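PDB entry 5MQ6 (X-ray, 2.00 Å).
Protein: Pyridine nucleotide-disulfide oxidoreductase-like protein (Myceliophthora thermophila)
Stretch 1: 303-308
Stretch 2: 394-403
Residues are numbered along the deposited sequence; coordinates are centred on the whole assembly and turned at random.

Stretch 1, residues 303-308: SGVWWR
Stretch 2, residues 394-403: PHAEQVRART

A short extended segment packs against one side of a helix, joined by a tryptophan packed against the helix, one arginine-to-carbonyl hydrogen bond and two bridging waters. The contact buries 425 Å² counting both sides.

Stretch 2 is helical throughout, with phi near -63° and psi near -42°; the helix begins earlier and continues later, and is kinked where the N of Pro394 and of His395 lack bonds to the preceding turn. Its backbone hydrogen bonds run from Gln398 N to Pro394 O (3.1 Å) through Thr403 N to Val399 O (3.2 Å); the one from Arg400 N to Ala396 O, at 3.3 Å, is weak. Residues 303-307 are extended, with Val305 and Trp306 in strand (phi/psi -103/109 and -101/-179); Arg308 (-100/-54) leaves that conformation. Stretch 1 crosses the helix rather than running along it, with Trp306 CA 6.0 Å from Val399 CA. His395, Val399 and Arg402, spaced four and three residues apart, form the main contact stripe, with Gln398 at its margin. Val305, Trp306 and His395 are buried.

Trp306 gives the largest covered area, 125 Å². Its CA-to-CB bond points sideways, but chi1 of -160° (t) and chi2 of -134° bring the indole to the helix. His395, also t at chi1 with chi2 68°, turns its imidazole edge toward the indole face: CE1 lies 3.4 Å from Trp306 CE2, the imidazole and five-membered ring centroids are 4.5 Å apart, and the planes meet at 84°. The indole also meets, obliquely, Val399, whose CG2 is 3.9 Å from Trp306 CE3, and Gln398, whose CB is 3.6 Å from Trp306 CH2. Trp306 NE1 is satisfied by a hydrogen bond elsewhere in the structure.

Val399 (chi1 t) places a methyl toward each neighbour. Its CG2 serves the indole, while CG1 sits 3.8 Å from Gly304 CA and 3.7 Å from Val305 N. Gly304 thus offers bare backbone to the valine methyl, although the space there would admit a CB.

Arg402 points toward stretch 1 and reaches across to the backbone of Val305 and Trp306, with chi1 and chi2 both t (-180° and 151°), then chi3 and chi4 both 112°. NH2 donates to Val305 O at 3.3 Å with a nearly straight angle of 172°, the carbonyl lying near the guanidinium plane. Trp306 O is nearer, 3.0 Å from Arg402 NH2, but its angle is too poor for a hydrogen bond. Val305 (chi1 t, -178°) sets CG1 3.9 Å from Arg402 NH2. Trp307 CA lies over a guanidinium face, 3.6 Å from Arg402 NH1.

The first water donates to Ser303 O (3.0 Å) and Thr403 OG1 (2.7 Å) and accepts from Val305 N (3.3 Å). The second donates to Val305 O (2.7 Å) and Val399 O (2.8 Å) and accepts from Thr403 OG1 (2.4 Å). Thr403 (chi1 m) therefore contributes through water, its OG1 staying 4.8 Å from Val305 O.

The rule is economical: the indole packs on a patch of the helix, while Arg402 and water bond to Val305 O, and water to Ser303 O and Val305 N.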

ATOM      1  N   SER A 303      -6.921 -15.018   7.484  1.00 25.04           N
ATOM      2  CA  SER A 303      -5.814 -14.206   8.063  1.00 27.65           C
ATOM      3  C   SER A 303      -5.314 -14.781   9.393  1.00 26.35           C
ATOM      4  O   SER A 303      -6.082 -15.397  10.186  1.00 26.16           O
ATOM      5  CB  SER A 303      -6.264 -12.755   8.324  1.00 34.28           C
ATOM      6  OG  SER A 303      -6.289 -12.001   7.097  1.00 39.04           O
ATOM      7  N   GLY A 304      -4.026 -14.594   9.633  1.00 23.90           N
ATOM      8  CA  GLY A 304      -3.505 -14.736  10.951  1.00 26.46           C
ATOM      9  C   GLY A 304      -3.756 -13.465  11.738  1.00 27.29           C
ATOM     10  O   GLY A 304      -3.175 -12.435  11.497  1.00 37.04           O
ATOM     11  N   VAL A 305      -4.632 -13.583  12.694  1.00 24.43           N
ATOM     12  CA  VAL A 305      -5.161 -12.513  13.443  1.00 25.92           C
ATOM     13  C   VAL A 305      -4.519 -12.446  14.826  1.00 26.21           C
ATOM     14  O   VAL A 305      -4.760 -13.288  15.698  1.00 27.26           O
ATOM     15  CB  VAL A 305      -6.684 -12.654  13.539  1.00 24.30           C
ATOM     16  CG1 VAL A 305      -7.265 -11.458  14.319  1.00 28.47           C
ATOM     17  CG2 VAL A 305      -7.258 -12.716  12.158  1.00 22.92           C
ATOM     18  N   TRP A 306      -3.701 -11.439  15.013  1.00 23.60           N
ATOM     19  CA  TRP A 306      -2.984 -11.263  16.295  1.00 26.10           C
ATOM     20  C   TRP A 306      -3.705 -10.204  17.119  1.00 23.58           C
ATOM     21  O   TRP A 306      -4.733  -9.708  16.691  1.00 26.46           O
ATOM     22  CB  TRP A 306      -1.502 -10.956  15.998  1.00 25.80           C
ATOM     23  CG  TRP A 306      -0.509 -11.181  17.099  1.00 25.06           C
ATOM     24  CD1 TRP A 306       0.468 -10.320  17.453  1.00 23.60           C
ATOM     25  CD2 TRP A 306      -0.406 -12.319  18.011  1.00 25.07           C
ATOM     26  NE1 TRP A 306       1.213 -10.838  18.484  1.00 26.18           N
ATOM     27  CE2 TRP A 306       0.726 -12.069  18.842  1.00 24.13           C
ATOM     28  CE3 TRP A 306      -1.123 -13.532  18.176  1.00 25.05           C
ATOM     29  CZ2 TRP A 306       1.148 -12.958  19.840  1.00 24.69           C
ATOM     30  CZ3 TRP A 306      -0.739 -14.393  19.231  1.00 26.25           C
ATOM     31  CH2 TRP A 306       0.405 -14.113  20.036  1.00 23.33           C
ATOM     32  N   TRP A 307      -3.204  -9.879  18.298  1.00 20.71           N
ATOM     33  CA  TRP A 307      -3.883  -9.014  19.192  1.00 22.18           C
ATOM     34  C   TRP A 307      -3.600  -7.554  18.811  1.00 24.14           C
ATOM     35  O   TRP A 307      -2.567  -7.247  18.225  1.00 22.37           O
ATOM     36  CB  TRP A 307      -3.456  -9.268  20.620  1.00 22.83           C
ATOM     37  CG  TRP A 307      -1.952  -9.018  20.895  1.00 23.70           C
ATOM     38  CD1 TRP A 307      -0.961  -9.908  20.744  1.00 21.32           C
ATOM     39  CD2 TRP A 307      -1.353  -7.831  21.389  1.00 19.31           C
ATOM     40  NE1 TRP A 307       0.242  -9.357  21.097  1.00 21.87           N
ATOM     41  CE2 TRP A 307       0.041  -8.083  21.511  1.00 19.39           C
ATOM     42  CE3 TRP A 307      -1.847  -6.573  21.765  1.00 20.92           C
ATOM     43  CZ2 TRP A 307       0.934  -7.131  21.955  1.00 19.66           C
ATOM     44  CZ3 TRP A 307      -0.974  -5.639  22.232  1.00 23.54           C
ATOM     45  CH2 TRP A 307       0.401  -5.901  22.320  1.00 20.41           C
ATOM     46  N   ARG A 308      -4.569  -6.681  19.124  1.00 24.13           N
ATOM     47  CA  ARG A 308      -4.445  -5.238  18.845  1.00 21.91           C
ATOM     48  C   ARG A 308      -4.039  -4.378  20.027  1.00 22.35           C
ATOM     49  O   ARG A 308      -3.094  -3.551  19.922  1.00 21.22           O
ATOM     50  CB  ARG A 308      -5.743  -4.718  18.262  1.00 21.69           C
ATOM     51  CG  ARG A 308      -5.829  -3.214  17.960  1.00 18.42           C
ATOM     52  CD  ARG A 308      -5.062  -2.901  16.709  1.00 18.34           C
ATOM     53  NE  ARG A 308      -3.603  -3.146  16.877  1.00 21.30           N
ATOM     54  CZ  ARG A 308      -2.702  -3.008  15.873  1.00 27.81           C
ATOM     55  NH1 ARG A 308      -3.064  -2.600  14.636  1.00 23.15           N
ATOM     56  NH2 ARG A 308      -1.415  -3.234  16.112  1.00 28.51           N
ATOM     57  N   PRO A 394       7.699 -19.929  16.530  1.00 21.51           N
ATOM     58  CA  PRO A 394       7.023 -19.614  17.772  1.00 24.21           C
ATOM     59  C   PRO A 394       5.859 -18.606  17.595  1.00 24.35           C
ATOM     60  O   PRO A 394       4.758 -18.816  18.165  1.00 24.81           O
ATOM     61  CB  PRO A 394       8.121 -19.005  18.628  1.00 26.22           C
ATOM     62  CG  PRO A 394       9.389 -19.567  18.079  1.00 27.08           C
ATOM     63  CD  PRO A 394       9.167 -19.734  16.634  1.00 24.88           C
ATOM     64  N   HIS A 395       6.060 -17.526  16.848  1.00 20.60           N
ATOM     65  CA  HIS A 395       4.949 -16.612  16.713  1.00 21.06           C
ATOM     66  C   HIS A 395       3.781 -17.272  15.966  1.00 21.63           C
ATOM     67  O   HIS A 395       2.600 -17.137  16.339  1.00 22.48           O
ATOM     68  CB  HIS A 395       5.334 -15.361  15.961  1.00 20.52           C
ATOM     69  CG  HIS A 395       4.167 -14.455  15.672  1.00 21.22           C
ATOM     70  ND1 HIS A 395       3.480 -13.777  16.648  1.00 22.97           N
ATOM     71  CD2 HIS A 395       3.558 -14.132  14.511  1.00 23.80           C
ATOM     72  CE1 HIS A 395       2.525 -13.050  16.104  1.00 21.72           C
ATOM     73  NE2 HIS A 395       2.555 -13.241  14.812  1.00 23.42           N
ATOM     74  N   ALA A 396       4.093 -17.996  14.903  1.00 21.90           N
ATOM     75  CA  ALA A 396       3.065 -18.612  14.095  1.00 21.78           C
ATOM     76  C   ALA A 396       2.203 -19.585  14.909  1.00 23.24           C
ATOM     77  O   ALA A 396       0.999 -19.609  14.745  1.00 26.10           O
ATOM     78  CB  ALA A 396       3.714 -19.333  12.948  1.00 23.21           C
ATOM     79  N   GLU A 397       2.839 -20.379  15.775  1.00 24.93           N
ATOM     80  CA  GLU A 397       2.092 -21.309  16.622  1.00 26.24           C
ATOM     81  C   GLU A 397       1.246 -20.520  17.627  1.00 21.64           C
ATOM     82  O   GLU A 397       0.140 -20.932  17.894  1.00 23.16           O
ATOM     83  CB  GLU A 397       2.998 -22.262  17.355  1.00 26.06           C
ATOM     84  CG  GLU A 397       3.743 -23.197  16.447  1.00 34.42           C
ATOM     85  CD  GLU A 397       3.029 -24.544  16.160  1.00 48.75           C
ATOM     86  OE1 GLU A 397       2.321 -24.591  15.081  1.00 45.74           O
ATOM     87  OE2 GLU A 397       3.218 -25.540  16.989  1.00 62.40           O
ATOM     88  N   GLN A 398       1.754 -19.414  18.178  1.00 19.28           N
ATOM     89  CA  GLN A 398       0.901 -18.574  19.039  1.00 20.30           C
ATOM     90  C   GLN A 398      -0.306 -18.007  18.342  1.00 21.41           C
ATOM     91  O   GLN A 398      -1.339 -17.894  18.941  1.00 21.94           O
ATOM     92  CB  GLN A 398       1.651 -17.449  19.702  1.00 18.96           C
ATOM     93  CG  GLN A 398       2.709 -18.078  20.656  1.00 22.57           C
ATOM     94  CD  GLN A 398       3.196 -17.111  21.685  1.00 24.74           C
ATOM     95  OE1 GLN A 398       3.165 -15.901  21.477  1.00 29.47           O
ATOM     96  NE2 GLN A 398       3.585 -17.633  22.845  1.00 26.97           N
ATOM     97  N   VAL A 399      -0.184 -17.624  17.094  1.00 20.40           N
ATOM     98  CA  VAL A 399      -1.342 -17.074  16.399  1.00 19.03           C
ATOM     99  C   VAL A 399      -2.453 -18.119  16.283  1.00 18.70           C
ATOM    100  O   VAL A 399      -3.605 -17.810  16.514  1.00 19.53           O
ATOM    101  CB  VAL A 399      -0.987 -16.565  15.012  1.00 20.16           C
ATOM    102  CG1 VAL A 399      -2.231 -15.949  14.298  1.00 21.23           C
ATOM    103  CG2 VAL A 399       0.108 -15.504  15.085  1.00 22.16           C
ATOM    104  N   ARG A 400      -2.100 -19.344  15.908  1.00 18.97           N
ATOM    105  CA  ARG A 400      -3.087 -20.439  15.794  1.00 22.28           C
ATOM    106  C   ARG A 400      -3.717 -20.818  17.118  1.00 22.91           C
ATOM    107  O   ARG A 400      -4.920 -21.135  17.203  1.00 24.97           O
ATOM    108  CB  ARG A 400      -2.438 -21.666  15.211  1.00 24.72           C
ATOM    109  CG  ARG A 400      -2.170 -21.692  13.680  1.00 25.55           C
ATOM    110  CD  ARG A 400      -1.165 -22.861  13.384  1.00 25.96           C
ATOM    111  NE  ARG A 400      -0.399 -22.326  12.385  1.00 34.38           N
ATOM    112  CZ  ARG A 400       0.886 -22.240  12.168  1.00 33.92           C
ATOM    113  NH1 ARG A 400       1.892 -22.848  12.822  1.00 29.12           N
ATOM    114  NH2 ARG A 400       1.119 -21.491  11.126  1.00 46.25           N
ATOM    115  N   ALA A 401      -2.898 -20.782  18.148  1.00 22.42           N
ATOM    116  CA  ALA A 401      -3.377 -21.094  19.499  1.00 23.30           C
ATOM    117  C   ALA A 401      -4.338 -20.036  20.014  1.00 24.79           C
ATOM    118  O   ALA A 401      -5.327 -20.361  20.708  1.00 24.93           O
ATOM    119  CB  ALA A 401      -2.178 -21.158  20.418  1.00 24.15           C
ATOM    120  N   ARG A 402      -4.035 -18.772  19.701  1.00 23.20           N
ATOM    121  CA  ARG A 402      -4.896 -17.675  20.077  1.00 23.45           C
ATOM    122  C   ARG A 402      -6.263 -17.919  19.443  1.00 22.48           C
ATOM    123  O   ARG A 402      -7.331 -17.777  20.092  1.00 23.00           O
ATOM    124  CB  ARG A 402      -4.333 -16.292  19.633  1.00 24.94           C
ATOM    125  CG  ARG A 402      -5.256 -15.190  20.051  1.00 28.85           C
ATOM    126  CD  ARG A 402      -4.691 -13.796  20.348  1.00 31.46           C
ATOM    127  NE  ARG A 402      -5.205 -13.048  19.325  1.00 35.52           N
ATOM    128  CZ  ARG A 402      -6.085 -12.079  19.279  1.00 29.76           C
ATOM    129  NH1 ARG A 402      -6.466 -11.306  20.240  1.00 34.20           N
ATOM    130  NH2 ARG A 402      -6.402 -11.777  18.079  1.00 29.85           N
ATOM    131  N   THR A 403      -6.251 -18.313  18.190  1.00 20.50           N
ATOM    132  CA  THR A 403      -7.492 -18.565  17.447  1.00 25.90           C
ATOM    133  C   THR A 403      -8.212 -19.728  18.086  1.00 27.74           C
ATOM    134  O   THR A 403      -9.401 -19.656  18.344  1.00 26.83           O
ATOM    135  CB  THR A 403      -7.172 -18.869  15.954  1.00 25.25           C
ATOM    136  OG1 THR A 403      -6.646 -17.683  15.340  1.00 25.28           O
ATOM    137  CG2 THR A 403      -8.364 -19.303  15.181  1.00 21.85           C
TER
HETATM  138  O   HOH W   1      -6.052 -16.529  12.950  1.00 26.62           O
HETATM  139  O   HOH W   2      -5.559 -15.822  16.405  1.00 30.13           O